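Local coordinates for protein 3-phosphoshikimate 1-carboxyvinyltransferase (PDB 7M0O) that probably transfers the enolpyruvyl group of phosphoenolpyruvate to the 5-hydroxyl of shikimate-3-phosphate, the sixth step of chorismate biosynthesis, at residues 242-248 against 270-276; 119-124 against 135-141. All blocks are in the same frame, centred on the assembly; numbering follows the deposited sequence.

Contact 1: residues 242-248 against 270-276; sequences TVPGLGT and VGADATT
Strand 242-244 runs antiparallel to strand 274-276, axes 4.7 Å apart at 176°. Thr-242 faces Thr-276 and Pro-244 faces Ala-274 in non-hydrogen-bonded pairs; between them Val-243 and Thr-275 form the hydrogen-bonded pair, with Val-243 N to Thr-275 O at 3.0 Å and a weak return bond from Thr-275 N to Val-243 O at 3.4 Å. On the face of Thr-242, Pro-244, Ala-274 and Thr-276, both threonines in the m rotamer, Thr-242 OG1 and Thr-276 OG1 hydrogen-bond at 2.7 Å. A type II turn from Val-243 to Leu-246, with Gly-245 at phi 100°, then bends the chain across the end of its partner. Gly-245 N donates a hydrogen bond to Asp-273 O (2.8 Å), and Leu-246 O accepts from Thr-275 OG1 (2.8 Å; chi1 -70°). Gly-247 must be bare: a CB would strike the carbonyl oxygens of Gly-271 and Ala-272. Thr-248 N reaches Gly-271 O at 2.9 Å, while Gly-271 N bonds Ala-274 O at 2.7 Å within the turn of a beta hairpin. Strand 274-278 is the middle of a three-stranded antiparallel sheet, between 240-244 and 267-270; Val-243 and Thr-275 pack on Phe-230 of helix 223-235, and Val-270 on helix 257-263.

Contact 2: residues 119-124 against 135-141; sequences LGVDLR and TVRAAGV
Helix 110-118 ends in a Schellman motif with Gly-120 as C-prime (phi 95°), and the chain turns into strand 122-124, antiparallel to strand 135-139, axes 4.9 Å apart at 170°. Arg-124 and Thr-135 make the hydrogen-bonded pair, Arg-124 N to Thr-135 O at 2.9 Å and Thr-135 N to Arg-124 O at 2.8 Å; Leu-123 faces Val-136 in a non-hydrogen-bonded pair, and Arg-137 N reaches Asp-122 O at 3.0 Å. Nearer the helix a water fills the gap between Asp-122 N (3.0 Å) and Arg-137 O (2.7 Å). Val-121 (chi1 t) wedges between two valines, CG1 on Val-136 CG1 and CG2 on Val-141 CG2, both at 3.8 Å, while Leu-119 CB rests 4.1 Å from Val-141 CG1. Leu-123 CD1 meets Val-136 CG2 at 4.2 Å. On the other face, the guanidinium of Arg-124 lies flat on that of Arg-137, centres 3.6 Å apart, planes at 7°. Asp-122 pairs with Arg-124, NE on OD1 (2.9 Å) and NH2 on OD2 (3.0 Å); a second water takes Arg-137 NH1 (2.8 Å) beside Asp-122 OD1 (2.9 Å). The like-charged stack thus has a carboxylate beside it, on the polar face of a hairpin whose other face is aliphatic.

From the N terminus, contact 2 comes first: leaving helix 110-118, the chain enters strand 122-125 and returns along 134-139, closing a short hairpin loop at the edge of a four-stranded sheet, with a bound potassium ion near the helix end. About a hundred residues further on, contact 1 closes a longer loop, running from strand 240-244 through helix 257-263 and strand 267-270 before strand 274-278 docks between the two strands. The loops follow in series, neither nesting nor crossing. The centres of contact 1 and contact 2 are 43 Å apart and their nearest atoms about 32 Å, on opposite sides of the chain's centre; they belong to separate sheets of the EPSP synthase fold.

Contact 1: residues 242-248 against 270-276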
loop_
_atom_site.group_PDB
_atom_site.type_symbol
_atom_site.label_atom_id
_atom_site.label_comp_id
_atom_site.label_asym_id
_atom_site.label_seq_id
_atom_site.Cartn_x
_atom_site.Cartn_y
_atom_site.Cartn_z
ATOM N N THR A 242 17.988 -8.765 -5.205
ATOM C CA THR A 242 17.524 -9.002 -3.845
ATOM C C THR A 242 16.781 -7.772 -3.345
ATOM O O THR A 242 17.257 -6.645 -3.521
ATOM C CB THR A 242 18.696 -9.332 -2.911
ATOM O OG1 THR A 242 19.356 -10.513 -3.396
ATOM C CG2 THR A 242 18.193 -9.584 -1.492
ATOM N N VAL A 243 15.625 -7.988 -2.712
ATOM C CA VAL A 243 14.896 -6.911 -2.041
ATOM C C VAL A 243 14.896 -7.143 -0.536
ATOM O O VAL A 243 14.100 -7.956 -0.033
ATOM C CB VAL A 243 13.451 -6.791 -2.562
ATOM C CG1 VAL A 243 12.715 -5.658 -1.835
ATOM C CG2 VAL A 243 13.432 -6.542 -4.082
ATOM N N PRO A 244 15.760 -6.470 0.227
ATOM C CA PRO A 244 15.725 -6.649 1.682
ATOM C C PRO A 244 14.422 -6.106 2.245
ATOM O O PRO A 244 13.925 -5.065 1.807
ATOM C CB PRO A 244 16.935 -5.841 2.179
ATOM C CG PRO A 244 17.775 -5.539 0.963
ATOM C CD PRO A 244 16.796 -5.510 -0.195
ATOM N N GLY A 245 13.882 -6.806 3.237
ATOM C CA GLY A 245 12.664 -6.386 3.901
ATOM C C GLY A 245 11.421 -7.100 3.428
ATOM O O GLY A 245 10.353 -6.933 4.040
ATOM N N LEU A 246 11.520 -7.871 2.345
ATOM C CA LEU A 246 10.455 -8.751 1.893
ATOM C C LEU A 246 10.931 -10.169 2.149
ATOM O O LEU A 246 11.861 -10.642 1.486
ATOM C CB LEU A 246 10.141 -8.531 0.410
ATOM C CG LEU A 246 9.438 -7.231 0.033
ATOM C CD1 LEU A 246 9.146 -7.202 -1.476
ATOM C CD2 LEU A 246 8.153 -7.046 0.833
ATOM N N GLY A 247 10.323 -10.825 3.131
ATOM C CA GLY A 247 10.742 -12.146 3.544
ATOM C C GLY A 247 9.572 -13.077 3.776
ATOM O O GLY A 247 8.444 -12.784 3.360
ATOM N N THR A 248 9.827 -14.193 4.466
ATOM C CA THR A 248 8.812 -15.234 4.610
ATOM C C THR A 248 7.577 -14.731 5.345
ATOM O O THR A 248 6.459 -15.173 5.054
ATOM C CB THR A 248 9.383 -16.452 5.346
ATOM O OG1 THR A 248 10.642 -16.825 4.774
ATOM C CG2 THR A 248 8.428 -17.635 5.233
ATOM N N VAL A 270 13.249 -17.070 -0.759
ATOM C CA VAL A 270 12.536 -16.189 0.156
ATOM C C VAL A 270 13.116 -16.448 1.542
ATOM O O VAL A 270 12.831 -17.473 2.171
ATOM C CB VAL A 270 11.023 -16.421 0.113
ATOM C CG1 VAL A 270 10.333 -15.496 1.111
ATOM C CG2 VAL A 270 10.500 -16.172 -1.291
ATOM N N GLY A 271 13.968 -15.530 2.006
ATOM C CA GLY A 271 14.597 -15.655 3.304
ATOM C C GLY A 271 13.726 -15.050 4.389
ATOM O O GLY A 271 12.658 -14.499 4.128
ATOM N N ALA A 272 14.210 -15.148 5.632
ATOM C CA ALA A 272 13.484 -14.528 6.740
ATOM C C ALA A 272 13.362 -13.017 6.575
ATOM O O ALA A 272 12.339 -12.433 6.961
ATOM C CB ALA A 272 14.166 -14.856 8.067
ATOM N N ASP A 273 14.389 -12.359 6.014
ATOM C CA ASP A 273 14.428 -10.901 6.001
ATOM C C ASP A 273 14.680 -10.324 4.613
ATOM O O ASP A 273 14.928 -9.116 4.499
ATOM C CB ASP A 273 15.508 -10.369 6.958
ATOM C CG ASP A 273 15.319 -10.840 8.394
ATOM O OD1 ASP A 273 14.206 -10.678 8.937
ATOM O OD2 ASP A 273 16.293 -11.372 8.981
ATOM N N ALA A 274 14.636 -11.145 3.567
ATOM C CA ALA A 274 14.993 -10.679 2.226
ATOM C C ALA A 274 14.621 -11.771 1.237
ATOM O O ALA A 274 14.544 -12.941 1.600
ATOM C CB ALA A 274 16.486 -10.357 2.104
ATOM N N THR A 275 14.422 -11.372 -0.032
ATOM C CA THR A 275 14.070 -12.290 -1.113
ATOM C C THR A 275 15.000 -12.058 -2.287
ATOM O O THR A 275 15.149 -10.921 -2.739
ATOM C CB THR A 275 12.612 -12.099 -1.578
ATOM O OG1 THR A 275 11.733 -12.559 -0.552
ATOM C CG2 THR A 275 12.306 -12.933 -2.841
ATOM N N THR A 276 15.585 -13.139 -2.808
ATOM C CA THR A 276 16.487 -13.069 -3.952
ATOM C C THR A 276 15.892 -13.844 -5.121
ATOM O O THR A 276 15.465 -14.990 -4.948
ATOM C CB THR A 276 17.865 -13.646 -3.593
ATOM O OG1 THR A 276 18.421 -12.925 -2.480
ATOM C CG2 THR A 276 18.803 -13.535 -4.784
#

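Contact 2: residues 119-124 against 135-141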
loop_
_atom_site.group_PDB
_atom_site.type_symbol
_atom_site.label_atom_id
_atom_site.label_comp_id
_atom_site.label_asym_id
_atom_site.label_seq_id
_atom_site.Cartn_x
_atom_site.Cartn_y
_atom_site.Cartn_z
ATOM N N LEU A 119 -19.677 7.573 18.350
ATOM C CA LEU A 119 -18.896 7.165 19.518
ATOM C C LEU A 119 -18.730 8.267 20.572
ATOM O O LEU A 119 -17.984 8.072 21.546
ATOM C CB LEU A 119 -17.512 6.688 19.082
ATOM C CG LEU A 119 -17.515 5.317 18.405
ATOM C CD1 LEU A 119 -16.171 5.031 17.749
ATOM C CD2 LEU A 119 -17.858 4.258 19.449
ATOM N N GLY A 120 -19.383 9.404 20.408
ATOM C CA GLY A 120 -19.409 10.411 21.450
ATOM C C GLY A 120 -18.379 11.509 21.329
ATOM O O GLY A 120 -18.234 12.300 22.269
ATOM N N VAL A 121 -17.651 11.579 20.220
ATOM C CA VAL A 121 -16.656 12.625 20.040
ATOM C C VAL A 121 -17.358 13.924 19.660
ATOM O O VAL A 121 -18.255 13.941 18.806
ATOM C CB VAL A 121 -15.618 12.223 18.976
ATOM C CG1 VAL A 121 -14.615 13.360 18.756
ATOM C CG2 VAL A 121 -14.878 10.951 19.416
ATOM N N ASP A 122 -16.961 15.009 20.313
ATOM C CA ASP A 122 -17.404 16.351 19.941
ATOM C C ASP A 122 -16.543 16.785 18.768
ATOM O O ASP A 122 -15.486 17.386 18.941
ATOM C CB ASP A 122 -17.262 17.317 21.112
ATOM C CG ASP A 122 -17.748 18.721 20.780
ATOM O OD1 ASP A 122 -17.917 19.058 19.586
ATOM O OD2 ASP A 122 -17.956 19.503 21.733
ATOM N N LEU A 123 -16.985 16.446 17.563
ATOM C CA LEU A 123 -16.336 16.848 16.323
ATOM C C LEU A 123 -17.310 17.725 15.548
ATOM O O LEU A 123 -18.494 17.387 15.415
ATOM C CB LEU A 123 -15.923 15.617 15.489
ATOM C CG LEU A 123 -15.156 15.789 14.178
ATOM C CD1 LEU A 123 -14.428 14.496 13.898
ATOM C CD2 LEU A 123 -16.131 16.118 13.029
ATOM N N ARG A 124 -16.810 18.837 15.028
ATOM C CA ARG A 124 -17.626 19.787 14.295
ATOM C C ARG A 124 -16.946 20.128 12.978
ATOM O O ARG A 124 -15.774 20.514 12.959
ATOM C CB ARG A 124 -17.865 21.057 15.125
ATOM C CG ARG A 124 -18.529 20.763 16.453
ATOM C CD ARG A 124 -18.730 22.008 17.295
ATOM N NE ARG A 124 -18.796 21.688 18.720
ATOM C CZ ARG A 124 -18.880 22.610 19.675
ATOM N NH1 ARG A 124 -18.913 23.899 19.348
ATOM N NH2 ARG A 124 -18.922 22.252 20.951
ATOM N N THR A 135 -13.065 20.637 13.790
ATOM C CA THR A 135 -12.554 20.901 15.127
ATOM C C THR A 135 -12.959 19.762 16.054
ATOM O O THR A 135 -14.139 19.409 16.114
ATOM C CB THR A 135 -13.086 22.247 15.623
ATOM O OG1 THR A 135 -12.596 23.279 14.753
ATOM C CG2 THR A 135 -12.629 22.532 17.055
ATOM N N VAL A 136 -11.982 19.186 16.761
ATOM C CA VAL A 136 -12.225 18.131 17.746
ATOM C C VAL A 136 -11.986 18.677 19.146
ATOM O O VAL A 136 -10.848 19.010 19.510
ATOM C CB VAL A 136 -11.335 16.900 17.517
ATOM C CG1 VAL A 136 -11.677 15.805 18.553
ATOM C CG2 VAL A 136 -11.444 16.380 16.084
ATOM N N ARG A 137 -13.046 18.719 19.951
ATOM C CA ARG A 137 -12.946 18.973 21.390
ATOM C C ARG A 137 -12.891 17.615 22.078
ATOM O O ARG A 137 -13.915 17.046 22.461
ATOM C CB ARG A 137 -14.117 19.819 21.865
ATOM C CG ARG A 137 -14.111 21.233 21.256
ATOM C CD ARG A 137 -15.491 21.907 21.294
ATOM N NE ARG A 137 -15.437 23.344 21.010
ATOM C CZ ARG A 137 -15.465 23.890 19.794
ATOM N NH1 ARG A 137 -15.547 23.125 18.718
ATOM N NH2 ARG A 137 -15.415 25.213 19.651
ATOM N N ALA A 138 -11.675 17.086 22.214
ATOM C CA ALA A 138 -11.456 15.697 22.599
ATOM C C ALA A 138 -11.516 15.511 24.114
ATOM O O ALA A 138 -11.032 16.352 24.880
ATOM C CB ALA A 138 -10.091 15.230 22.069
ATOM N N ALA A 139 -12.103 14.387 24.536
ATOM C CA ALA A 139 -12.107 13.964 25.935
ATOM C C ALA A 139 -12.071 12.439 26.013
ATOM O O ALA A 139 -12.773 11.824 26.823
ATOM C CB ALA A 139 -13.326 14.513 26.678
ATOM N N GLY A 140 -11.254 11.812 25.168
ATOM C CA GLY A 140 -11.217 10.369 25.056
ATOM C C GLY A 140 -12.434 9.769 24.380
ATOM O O GLY A 140 -13.406 10.481 24.082
ATOM N N VAL A 141 -12.384 8.458 24.132
ATOM C CA VAL A 141 -13.476 7.708 23.518
ATOM C C VAL A 141 -13.828 6.546 24.434
ATOM O O VAL A 141 -12.961 5.726 24.758
ATOM C CB VAL A 141 -13.093 7.199 22.119
ATOM C CG1 VAL A 141 -14.217 6.364 21.554
ATOM C CG2 VAL A 141 -12.753 8.377 21.201
HETATM O O HOH W 1 -14.969 14.550 22.511
HETATM O O HOH W 2 -15.652 20.327 18.255
#